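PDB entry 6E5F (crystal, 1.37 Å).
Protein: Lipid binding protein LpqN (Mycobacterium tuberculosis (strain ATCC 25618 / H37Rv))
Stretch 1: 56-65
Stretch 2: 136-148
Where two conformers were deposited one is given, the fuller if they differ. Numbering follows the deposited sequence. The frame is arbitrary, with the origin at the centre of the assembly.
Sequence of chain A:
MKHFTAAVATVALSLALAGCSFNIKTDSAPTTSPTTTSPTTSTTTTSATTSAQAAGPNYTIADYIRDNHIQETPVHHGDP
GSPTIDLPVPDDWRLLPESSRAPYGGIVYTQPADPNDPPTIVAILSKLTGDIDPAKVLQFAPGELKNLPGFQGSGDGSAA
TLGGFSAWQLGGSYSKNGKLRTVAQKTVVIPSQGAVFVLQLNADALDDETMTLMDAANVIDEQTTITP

Stretch 1 (56-65) GPNYTIADYI
Stretch 2 (136-148) KVLQFAPGELKNL

Two asparagines clasp the stretches together: N147 OD1 accepts from both N58 N (3.1 Å) and N58 ND2 (2.7 Å), while N147 ND2 donates to N58 O (3.1 Å, nearly linear), so one carboxamide pairs with both the N-H and C=O of N58, and its oxygen also takes the N58 side-chain amide. Both are m at chi1, with chi2 -78° for N58 and -20° for N147. Stretch 1 runs extended through N58 and Y59 (phi/psi -91/137, -71/134), then enters helix 61-65, whose N-to-C direction lies 140° from that of helix 136-140, axes 9.3 Å apart at closest approach. CA atoms pair G56 with N147 (4.7 Å) and T60 with G143 (4.5 Å). G143 closes a type I turn from F140; its bare CA lies 3.4 Å from Y59 O in a CA-H...O contact, and a CB there would strike that oxygen. T60 (p) caps helix 61-65: D63 N donates to T60 OG1 (3.0 Å). A water accepts from I61 N (3.0 Å) and E144 N (3.2 Å) and lies 2.8 Å from F140 O. F140 (m) receives the edge of Y59 (t) on its face, centroids 4.8 Å apart, planes at 68°; Y64 (t) packs obliquely, its CB 3.7 Å from F140 CD2. K136 CB makes a CH-pi contact over the Y64 face, 4.0 Å from the centroid. I61 (m, t) packs CD1 on V137 CG1 (3.8 Å), an apolar contact.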

# COMPACT_ATOMS: atom_id res chain seq x y z
N GLY A 56 6.84 15.98 6.07
CA GLY A 56 7.61 15.70 7.27
C GLY A 56 9.10 15.61 7.00
O GLY A 56 9.54 15.82 5.87
N PRO A 57 9.88 15.29 8.04
CA PRO A 57 11.34 15.25 7.89
C PRO A 57 11.87 13.98 7.25
O PRO A 57 13.08 13.92 6.97
CB PRO A 57 11.84 15.38 9.33
CG PRO A 57 10.76 14.75 10.15
CD PRO A 57 9.46 15.04 9.43
N ASN A 58 11.03 12.98 7.00
CA ASN A 58 11.50 11.72 6.44
C ASN A 58 11.41 11.76 4.92
O ASN A 58 10.43 12.24 4.35
CB ASN A 58 10.66 10.56 6.97
CG ASN A 58 10.72 10.44 8.47
OD1 ASN A 58 11.70 9.94 9.03
ND2 ASN A 58 9.67 10.90 9.14
N TYR A 59 12.46 11.26 4.27
CA TYR A 59 12.47 11.16 2.82
C TYR A 59 11.50 10.08 2.38
O TYR A 59 11.48 8.98 2.94
CB TYR A 59 13.89 10.82 2.36
CG TYR A 59 14.20 11.23 0.93
CD1 TYR A 59 14.42 12.56 0.60
CD2 TYR A 59 14.29 10.27 -0.07
CE1 TYR A 59 14.71 12.93 -0.70
CE2 TYR A 59 14.58 10.63 -1.37
CZ TYR A 59 14.79 11.96 -1.68
OH TYR A 59 15.09 12.34 -2.97
N THR A 60 10.69 10.39 1.37
CA THR A 60 9.65 9.48 0.90
C THR A 60 9.94 9.02 -0.52
O THR A 60 10.84 9.52 -1.21
CB THR A 60 8.28 10.17 0.93
OG1 THR A 60 8.26 11.23 -0.04
CG2 THR A 60 7.98 10.72 2.31
N ILE A 61 9.16 8.03 -0.97
CA ILE A 61 9.23 7.60 -2.36
C ILE A 61 8.87 8.75 -3.29
O ILE A 61 9.47 8.91 -4.36
CB ILE A 61 8.32 6.37 -2.58
CG1 ILE A 61 8.88 5.16 -1.82
CG2 ILE A 61 8.18 6.07 -4.07
CD1 ILE A 61 7.92 3.98 -1.73
N ALA A 62 7.89 9.57 -2.90
CA ALA A 62 7.53 10.72 -3.71
C ALA A 62 8.70 11.69 -3.84
O ALA A 62 8.94 12.25 -4.92
CB ALA A 62 6.32 11.43 -3.11
N ASP A 63 9.44 11.91 -2.75
CA ASP A 63 10.63 12.76 -2.82
C ASP A 63 11.66 12.15 -3.77
O ASP A 63 12.26 12.86 -4.59
CB ASP A 63 11.24 12.91 -1.43
CG ASP A 63 10.31 13.63 -0.45
OD1 ASP A 63 9.56 14.53 -0.88
OD2 ASP A 63 10.36 13.31 0.75
N TYR A 64 11.87 10.84 -3.67
CA TYR A 64 12.82 10.15 -4.54
C TYR A 64 12.45 10.33 -6.01
O TYR A 64 13.32 10.60 -6.84
CB TYR A 64 12.86 8.67 -4.15
CG TYR A 64 13.67 7.80 -5.07
CD1 TYR A 64 15.03 8.00 -5.24
CD2 TYR A 64 13.07 6.76 -5.76
CE1 TYR A 64 15.77 7.20 -6.09
CE2 TYR A 64 13.80 5.96 -6.61
CZ TYR A 64 15.15 6.18 -6.77
OH TYR A 64 15.86 5.36 -7.62
N ILE A 65 11.17 10.20 -6.33
CA ILE A 65 10.71 10.39 -7.71
C ILE A 65 10.94 11.83 -8.15
O ILE A 65 11.42 12.10 -9.26
CB ILE A 65 9.24 9.98 -7.84
CG1 ILE A 65 9.09 8.47 -7.62
CG2 ILE A 65 8.69 10.39 -9.19
CD1 ILE A 65 7.66 8.01 -7.41
N LYS A 136 16.00 1.44 -4.12
CA LYS A 136 15.78 2.71 -3.43
C LYS A 136 14.30 2.93 -3.13
O LYS A 136 13.97 3.59 -2.14
CB LYS A 136 16.35 3.87 -4.24
CG LYS A 136 17.87 3.82 -4.43
CD LYS A 136 18.65 3.89 -3.11
CE LYS A 136 18.84 5.32 -2.62
NZ LYS A 136 19.77 5.39 -1.46
N VAL A 137 13.40 2.39 -3.96
CA VAL A 137 11.98 2.48 -3.65
C VAL A 137 11.70 1.82 -2.31
O VAL A 137 11.00 2.37 -1.46
CB VAL A 137 11.14 1.87 -4.78
CG1 VAL A 137 9.65 1.88 -4.41
CG2 VAL A 137 11.37 2.62 -6.08
N LEU A 138 12.24 0.62 -2.11
CA LEU A 138 12.08 -0.08 -0.84
C LEU A 138 12.73 0.69 0.29
O LEU A 138 12.18 0.79 1.40
CB LEU A 138 12.70 -1.47 -0.95
CG LEU A 138 12.08 -2.45 -1.95
CD1 LEU A 138 13.03 -3.59 -2.26
CD2 LEU A 138 10.77 -3.00 -1.40
N GLN A 139 13.92 1.26 0.04
CA GLN A 139 14.63 1.99 1.07
C GLN A 139 13.79 3.14 1.63
O GLN A 139 13.79 3.39 2.84
CB GLN A 139 15.96 2.51 0.53
CG GLN A 139 16.82 3.21 1.57
CD GLN A 139 18.19 3.58 1.05
OE1 GLN A 139 18.56 3.22 -0.06
NE2 GLN A 139 18.95 4.32 1.85
N PHE A 140 13.05 3.84 0.77
CA PHE A 140 12.31 5.03 1.18
C PHE A 140 10.84 4.75 1.46
O PHE A 140 10.11 5.69 1.82
CB PHE A 140 12.46 6.12 0.12
CG PHE A 140 13.88 6.53 -0.13
CD1 PHE A 140 14.74 6.77 0.93
CD2 PHE A 140 14.36 6.65 -1.42
CE1 PHE A 140 16.05 7.14 0.71
CE2 PHE A 140 15.67 7.02 -1.65
CZ PHE A 140 16.52 7.26 -0.58
N ALA A 141 10.39 3.51 1.33
CA ALA A 141 9.00 3.17 1.62
C ALA A 141 8.52 3.62 3.00
O ALA A 141 7.37 4.09 3.09
CB ALA A 141 8.81 1.65 1.46
N PRO A 142 9.29 3.51 4.09
CA PRO A 142 8.74 3.90 5.40
C PRO A 142 8.53 5.39 5.57
O PRO A 142 7.83 5.79 6.51
CB PRO A 142 9.74 3.33 6.40
CG PRO A 142 10.96 3.01 5.65
CD PRO A 142 10.60 2.85 4.20
N GLY A 143 9.08 6.24 4.69
CA GLY A 143 9.05 7.67 4.93
C GLY A 143 7.64 8.23 5.06
O GLY A 143 7.38 9.06 5.93
N GLU A 144 6.73 7.78 4.20
CA GLU A 144 5.39 8.37 4.15
C GLU A 144 4.65 8.20 5.48
O GLU A 144 4.16 9.18 6.05
CB GLU A 144 4.59 7.75 3.00
CG GLU A 144 3.19 8.33 2.85
CD GLU A 144 2.41 7.70 1.71
OE1 GLU A 144 1.23 8.06 1.53
OE2 GLU A 144 2.98 6.85 1.00
N LEU A 145 4.54 6.96 5.96
CA LEU A 145 3.84 6.74 7.23
C LEU A 145 4.53 7.46 8.37
O LEU A 145 3.87 8.01 9.26
CB LEU A 145 3.73 5.25 7.53
CG LEU A 145 2.90 4.34 6.62
CD1 LEU A 145 2.23 3.24 7.44
CD2 LEU A 145 1.87 5.10 5.80
N LYS A 146 5.86 7.46 8.38
CA LYS A 146 6.58 8.10 9.47
C LYS A 146 6.33 9.60 9.53
O LYS A 146 6.57 10.22 10.57
CB LYS A 146 8.08 7.80 9.37
CG LYS A 146 8.43 6.35 9.67
CD LYS A 146 9.89 6.04 9.39
CE LYS A 146 10.82 6.77 10.35
NZ LYS A 146 12.26 6.55 10.00
N ASN A 147 5.85 10.20 8.44
CA ASN A 147 5.52 11.62 8.41
C ASN A 147 4.08 11.91 8.84
O ASN A 147 3.70 13.08 8.93
CB ASN A 147 5.74 12.19 7.00
CG ASN A 147 7.20 12.28 6.63
OD1 ASN A 147 8.08 12.28 7.49
ND2 ASN A 147 7.48 12.37 5.33
N LEU A 148 3.28 10.88 9.11
CA LEU A 148 1.91 11.09 9.55
C LEU A 148 1.90 11.79 10.91
O LEU A 148 2.79 11.55 11.74
CB LEU A 148 1.18 9.76 9.66
CG LEU A 148 -0.02 9.45 8.77
CD1 LEU A 148 -0.08 10.28 7.50
CD2 LEU A 148 -0.02 7.97 8.42
O HOH W 1 7.64 6.82 1.33